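Local coordinates for protein glucosamine kinase (Streptacidiphilus jiangxiensis, PDB 6HWJ) that catalyses the ATP- and magnesium-dependent phosphorylation of D-glucosamine to D-glucosamine 6-phosphate, and acts to a lesser extent on glucose, at residues A[354-359]-A[418-423]; A[196-201]-A[347-352]. One frame throughout, in Å; residues are numbered along the deposited sequence.

Interaction 1: residues A[354-359]-A[418-423]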
loop_
_atom_site.group_PDB
_atom_site.type_symbol
_atom_site.label_atom_id
_atom_site.label_comp_id
_atom_site.label_asym_id
_atom_site.label_seq_id
_atom_site.Cartn_x
_atom_site.Cartn_y
_atom_site.Cartn_z
ATOM N N VAL A 354 -9.044 0.579 23.994
ATOM C CA VAL A 354 -8.945 0.816 25.427
ATOM C C VAL A 354 -8.784 2.298 25.713
ATOM O O VAL A 354 -9.365 2.830 26.665
ATOM C CB VAL A 354 -7.790 -0.013 26.016
ATOM C CG1 VAL A 354 -7.484 0.450 27.429
ATOM C CG2 VAL A 354 -8.142 -1.510 25.973
ATOM N N PHE A 355 -7.984 2.981 24.913
ATOM C CA PHE A 355 -7.685 4.388 25.140
ATOM C C PHE A 355 -8.893 5.285 24.868
ATOM O O PHE A 355 -9.107 6.280 25.577
ATOM C CB PHE A 355 -6.507 4.777 24.230
ATOM C CG PHE A 355 -5.997 6.186 24.435
ATOM C CD1 PHE A 355 -5.026 6.453 25.372
ATOM C CD2 PHE A 355 -6.432 7.219 23.620
ATOM C CE1 PHE A 355 -4.525 7.738 25.549
ATOM C CE2 PHE A 355 -5.933 8.508 23.786
ATOM C CZ PHE A 355 -4.984 8.763 24.736
ATOM N N ARG A 356 -9.694 4.952 23.857
ATOM C CA ARG A 356 -10.753 5.843 23.396
ATOM C C ARG A 356 -12.127 5.538 23.975
ATOM O O ARG A 356 -13.015 6.392 23.882
ATOM C CB ARG A 356 -10.869 5.784 21.866
ATOM C CG ARG A 356 -9.644 6.291 21.155
ATOM C CD ARG A 356 -9.861 6.339 19.652
ATOM N NE ARG A 356 -8.639 6.756 18.946
ATOM C CZ ARG A 356 -8.478 6.689 17.631
ATOM N NH1 ARG A 356 -9.453 6.243 16.862
ATOM N NH2 ARG A 356 -7.335 7.072 17.090
ATOM N N THR A 357 -12.321 4.376 24.586
ATOM C CA THR A 357 -13.672 3.926 24.911
ATOM C C THR A 357 -13.971 4.149 26.384
ATOM O O THR A 357 -13.351 3.493 27.237
ATOM C CB THR A 357 -13.821 2.445 24.564
ATOM O OG1 THR A 357 -13.413 2.221 23.210
ATOM C CG2 THR A 357 -15.280 1.990 24.726
ATOM N N PRO A 358 -14.907 5.022 26.738
ATOM C CA PRO A 358 -15.233 5.205 28.161
ATOM C C PRO A 358 -15.693 3.907 28.801
ATOM O O PRO A 358 -16.360 3.096 28.161
ATOM C CB PRO A 358 -16.358 6.250 28.140
ATOM C CG PRO A 358 -16.185 6.977 26.855
ATOM C CD PRO A 358 -15.654 5.956 25.874
ATOM N N ASP A 359 -15.315 3.712 30.073
ATOM C CA ASP A 359 -15.800 2.600 30.901
ATOM C C ASP A 359 -15.451 1.239 30.307
ATOM O O ASP A 359 -16.084 0.237 30.619
ATOM C CB ASP A 359 -17.320 2.688 31.110
ATOM C CG ASP A 359 -17.720 3.887 31.962
ATOM O OD1 ASP A 359 -17.132 4.077 33.037
ATOM O OD2 ASP A 359 -18.615 4.643 31.539
ATOM N N PRO A 418 1.509 13.736 18.942
ATOM C CA PRO A 418 2.375 13.423 20.090
ATOM C C PRO A 418 1.815 12.401 21.069
ATOM O O PRO A 418 2.597 11.621 21.628
ATOM C CB PRO A 418 2.558 14.795 20.758
ATOM C CG PRO A 418 2.465 15.769 19.605
ATOM C CD PRO A 418 1.408 15.189 18.701
ATOM N N HIS A 419 0.502 12.389 21.321
ATOM C CA HIS A 419 -0.014 11.512 22.365
ATOM C C HIS A 419 -0.001 10.050 21.948
ATOM O O HIS A 419 -0.125 9.176 22.808
ATOM C CB HIS A 419 -1.421 11.930 22.775
ATOM C CG HIS A 419 -2.491 11.428 21.873
ATOM N ND1 HIS A 419 -3.032 12.191 20.865
ATOM C CD2 HIS A 419 -3.119 10.232 21.823
ATOM C CE1 HIS A 419 -3.948 11.488 20.232
ATOM N NE2 HIS A 419 -4.016 10.296 20.790
ATOM N N TRP A 420 0.185 9.767 20.663
ATOM C CA TRP A 420 0.177 8.404 20.144
ATOM C C TRP A 420 1.284 7.545 20.730
ATOM O O TRP A 420 1.252 6.332 20.528
ATOM C CB TRP A 420 0.273 8.480 18.607
ATOM C CG TRP A 420 0.196 7.195 17.893
ATOM C CD1 TRP A 420 1.239 6.514 17.316
ATOM C CD2 TRP A 420 -0.987 6.407 17.641
ATOM N NE1 TRP A 420 0.774 5.335 16.744
ATOM C CE2 TRP A 420 -0.583 5.260 16.919
ATOM C CE3 TRP A 420 -2.347 6.572 17.950
ATOM C CZ2 TRP A 420 -1.488 4.277 16.504
ATOM C CZ3 TRP A 420 -3.247 5.581 17.550
ATOM C CH2 TRP A 420 -2.807 4.450 16.833
ATOM N N VAL A 421 2.250 8.129 21.452
ATOM C CA VAL A 421 3.295 7.343 22.070
ATOM C C VAL A 421 2.749 6.250 22.980
ATOM O O VAL A 421 3.480 5.301 23.288
ATOM C CB VAL A 421 4.288 8.231 22.872
ATOM C CG1 VAL A 421 5.029 9.191 21.944
ATOM C CG2 VAL A 421 3.565 9.001 23.984
ATOM N N TYR A 422 1.484 6.355 23.435
ATOM C CA TYR A 422 0.962 5.332 24.336
ATOM C C TYR A 422 0.844 3.976 23.640
ATOM O O TYR A 422 0.937 2.939 24.300
ATOM C CB TYR A 422 -0.406 5.713 24.919
ATOM C CG TYR A 422 -1.556 5.554 23.968
ATOM C CD1 TYR A 422 -1.915 6.579 23.092
ATOM C CD2 TYR A 422 -2.307 4.375 23.945
ATOM C CE1 TYR A 422 -2.981 6.432 22.223
ATOM C CE2 TYR A 422 -3.357 4.217 23.094
ATOM C CZ TYR A 422 -3.707 5.247 22.235
ATOM O OH TYR A 422 -4.768 5.075 21.378
ATOM N N VAL A 423 0.646 3.971 22.325
ATOM C CA VAL A 423 0.435 2.736 21.572
ATOM C C VAL A 423 1.704 1.889 21.630
ATOM O O VAL A 423 1.649 0.752 22.129
ATOM C CB VAL A 423 -0.014 3.041 20.135
ATOM C CG1 VAL A 423 -0.135 1.766 19.301
ATOM C CG2 VAL A 423 -1.368 3.751 20.155
#

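Interaction 2: residues A[196-201]-A[347-352]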
loop_
_atom_site.group_PDB
_atom_site.type_symbol
_atom_site.label_atom_id
_atom_site.label_comp_id
_atom_site.label_asym_id
_atom_site.label_seq_id
_atom_site.Cartn_x
_atom_site.Cartn_y
_atom_site.Cartn_z
ATOM N N ASP A 196 -11.870 1.224 10.981
ATOM C CA ASP A 196 -13.270 1.276 11.379
ATOM C C ASP A 196 -13.753 -0.083 11.906
ATOM O O ASP A 196 -14.180 -0.181 13.056
ATOM C CB ASP A 196 -14.145 1.739 10.213
ATOM C CG ASP A 196 -13.919 3.196 9.863
ATOM O OD1 ASP A 196 -13.916 4.031 10.792
ATOM O OD2 ASP A 196 -13.728 3.504 8.669
ATOM N N TRP A 197 -13.676 -1.133 11.077
ATOM C CA TRP A 197 -14.375 -2.370 11.421
ATOM C C TRP A 197 -13.665 -3.177 12.491
ATOM O O TRP A 197 -14.338 -3.828 13.289
ATOM C CB TRP A 197 -14.615 -3.260 10.192
ATOM C CG TRP A 197 -13.419 -3.762 9.426
ATOM C CD1 TRP A 197 -12.977 -3.303 8.215
ATOM C CD2 TRP A 197 -12.550 -4.847 9.778
ATOM N NE1 TRP A 197 -11.870 -4.021 7.812
ATOM C CE2 TRP A 197 -11.591 -4.969 8.760
ATOM C CE3 TRP A 197 -12.476 -5.711 10.873
ATOM C CZ2 TRP A 197 -10.577 -5.929 8.800
ATOM C CZ3 TRP A 197 -11.465 -6.646 10.910
ATOM C CH2 TRP A 197 -10.530 -6.741 9.880
ATOM N N ALA A 198 -12.322 -3.140 12.543
ATOM C CA ALA A 198 -11.628 -3.890 13.573
ATOM C C ALA A 198 -11.797 -3.234 14.935
ATOM O O ALA A 198 -11.982 -3.922 15.941
ATOM C CB ALA A 198 -10.142 -4.043 13.228
ATOM N N VAL A 199 -11.724 -1.901 14.988
ATOM C CA VAL A 199 -11.989 -1.189 16.227
ATOM C C VAL A 199 -13.411 -1.476 16.699
ATOM O O VAL A 199 -13.658 -1.664 17.889
ATOM C CB VAL A 199 -11.750 0.319 16.035
ATOM C CG1 VAL A 199 -12.297 1.116 17.198
ATOM C CG2 VAL A 199 -10.229 0.598 15.851
ATOM N N ASP A 200 -14.367 -1.509 15.776
ATOM C CA ASP A 200 -15.741 -1.797 16.173
ATOM C C ASP A 200 -15.894 -3.222 16.714
ATOM O O ASP A 200 -16.574 -3.432 17.729
ATOM C CB ASP A 200 -16.685 -1.567 14.993
ATOM C CG ASP A 200 -18.137 -1.668 15.405
ATOM O OD1 ASP A 200 -18.569 -0.816 16.197
ATOM O OD2 ASP A 200 -18.827 -2.607 14.960
ATOM N N ASP A 201 -15.292 -4.211 16.052
ATOM C CA ASP A 201 -15.329 -5.580 16.574
ATOM C C ASP A 201 -14.857 -5.648 18.022
ATOM O O ASP A 201 -15.538 -6.198 18.899
ATOM C CB ASP A 201 -14.438 -6.497 15.735
ATOM C CG ASP A 201 -15.050 -6.878 14.410
ATOM O OD1 ASP A 201 -16.223 -6.535 14.158
ATOM O OD2 ASP A 201 -14.330 -7.533 13.618
ATOM N N ASP A 347 -2.528 -5.484 17.453
ATOM C CA ASP A 347 -2.214 -5.007 18.798
ATOM C C ASP A 347 -2.670 -3.559 18.973
ATOM O O ASP A 347 -3.330 -3.211 19.962
ATOM C CB ASP A 347 -0.708 -5.153 19.031
ATOM C CG ASP A 347 -0.296 -4.846 20.443
ATOM O OD1 ASP A 347 -0.664 -3.783 20.965
ATOM O OD2 ASP A 347 0.413 -5.666 21.033
ATOM N N HIS A 348 -2.336 -2.708 18.012
ATOM C CA HIS A 348 -2.652 -1.279 18.117
ATOM C C HIS A 348 -4.165 -1.019 18.131
ATOM O O HIS A 348 -4.627 -0.083 18.807
ATOM C CB HIS A 348 -1.987 -0.528 16.983
ATOM C CG HIS A 348 -0.500 -0.696 16.956
ATOM N ND1 HIS A 348 0.275 -0.371 15.865
ATOM C CD2 HIS A 348 0.350 -1.190 17.884
ATOM C CE1 HIS A 348 1.543 -0.642 16.130
ATOM N NE2 HIS A 348 1.618 -1.123 17.356
ATOM N N VAL A 349 -4.926 -1.808 17.374
ATOM C CA VAL A 349 -6.381 -1.723 17.421
ATOM C C VAL A 349 -6.870 -1.899 18.845
ATOM O O VAL A 349 -7.713 -1.142 19.323
ATOM C CB VAL A 349 -7.016 -2.767 16.482
ATOM C CG1 VAL A 349 -8.520 -2.889 16.745
ATOM C CG2 VAL A 349 -6.785 -2.376 15.036
ATOM N N GLY A 350 -6.341 -2.900 19.535
ATOM C CA GLY A 350 -6.708 -3.118 20.913
ATOM C C GLY A 350 -6.330 -1.953 21.798
ATOM O O GLY A 350 -7.100 -1.558 22.676
ATOM N N ARG A 351 -5.134 -1.381 21.585
ATOM C CA ARG A 351 -4.724 -0.253 22.404
ATOM C C ARG A 351 -5.662 0.928 22.195
ATOM O O ARG A 351 -6.006 1.634 23.148
ATOM C CB ARG A 351 -3.279 0.160 22.083
ATOM C CG ARG A 351 -2.265 -0.968 22.190
ATOM C CD ARG A 351 -2.236 -1.621 23.536
ATOM N NE ARG A 351 -1.389 -2.822 23.512
ATOM C CZ ARG A 351 -1.223 -3.641 24.543
ATOM N NH1 ARG A 351 -1.835 -3.396 25.704
ATOM N NH2 ARG A 351 -0.458 -4.705 24.413
ATOM N N VAL A 352 -6.051 1.176 20.941
ATOM C CA VAL A 352 -6.911 2.318 20.626
ATOM C C VAL A 352 -8.295 2.141 21.262
ATOM O O VAL A 352 -8.873 3.099 21.791
ATOM C CB VAL A 352 -7.005 2.479 19.097
ATOM C CG1 VAL A 352 -8.164 3.424 18.721
ATOM C CG2 VAL A 352 -5.668 2.989 18.539
#

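Interaction 1: residues A[354-359]-A[418-423]
With chi1 at -175°, Phe355 swings its ring away from its own backbone N and out from the last turn of helix 335-356 toward Tyr422, whose chi1 of 76° tucks its ring between backbone N and carbonyl carbon and turns it to meet the phenylalanine. The two rings form an offset (parallel-displaced) stack, the main pair of a small aromatic cluster that His419 completes. Their centroids are 3.8 Å apart and the planes are tilted by 12°. The slide brings the phenol end of the tyrosine over the root of the phenylalanine: Tyr422 CZ sits 3.3 Å from Phe355 CG, and Tyr422 OH comes within 3.4 Å of Phe355 CB. On the other face of the tyrosine ring lies Val423 CG2, offset toward the rim, so that ring is sandwiched between a phenylalanine and a methyl group.

His419 adds less. Its ring is almost parallel to that of Phe355 but slid so far that the two barely overlap, with centroids 5.5 Å apart; His419 CD2 meets the far end of the phenylalanine, 3.8 Å from Phe355 CZ.

The contact joins the C-terminal end of helix 335-356 to the 3-10 segment 418-421 and the helix that follows it. It runs from a buried tyrosine out to an exposed phenylalanine and histidine. His419 and Trp420 belong to the proposed substrate specificity determinant motif, and Trp420 NE1 is hydrogen-bonded to OE1 of Glu409, a D-glucosamine-binding residue. Arg356, extended beyond its CB, brings its guanidinium only to the margin of the indole, Arg356 NH2 lying 4.4 Å from Trp420 CZ3.

Interaction 2: residues A[196-201]-A[347-352]
Apolar packing makes this contact, and Val349 is its centre. Its CG1 methyl, which stands opposite the backbone N (chi1 168°) and beside the carbonyl carbon, points into helix 194-207 and settles against the backbone between Ala198 and Val199. It lies 3.7 Å from Ala198 O and 3.8 Å from Val199 N, touching main chain on that helix more closely than side chain. Two methyl groups border the spot: Ala198 CB and Val199 CG2 are each 4.0 Å from Val349 CG1. The second branch of the valine, CG2, faces the alanine, at 4.2 Å from Ala198 CB. With alanine and valine side chains here, the backbones come close: the CA atoms of Val199 and Val349 are 5.8 Å apart.

This is helix-to-helix packing inside the helical part of the kinase: helix 194-207, which follows directly on the strand holding the inferred ATP-binding residue Asp193, lies against helix 335-356. Trp195 and Val202 also touch Val349, extending the apolar interface along helix 194-207.

Charged groups are kept to other faces of helix 335-356. One turn apart, Asp347 and Arg351 form a salt bridge within the helix. Arg351 NE gives its hydrogen to Asp347 OD1 at 2.8 Å, meeting the syn side of the carboxylate, with an N-H...O angle of 156°. Both partners are buried and have further polar ties: Asp347 OD2 pairs with Arg402, Asp347 OD1 also meets the hydroxyl of Ser427, and Arg351 NH2 bridges to Asp430.

In the fold
Both contacts use helix 335-356: interaction 2 packs its 347-352 turns against helix 194-207, and interaction 1 begins just beyond, where the helix ends. Their centres are 11 Å apart and they touch directly. Val423 CG1 lies 3.3 Å from His348 CD2, and Trp420 CH2 is 3.6 Å from Val352 CG2, so the helix is held between segment 418-423 and helix 194-207. Near the sites, the side chain of Trp420 is about 3 Å from that of Glu409, which binds D-glucosamine, while the side chain of Ala198 is about 8 Å from that of Asp193, inferred to bind ATP. A magnesium ion lies about 14 Å from the Val349 side chain.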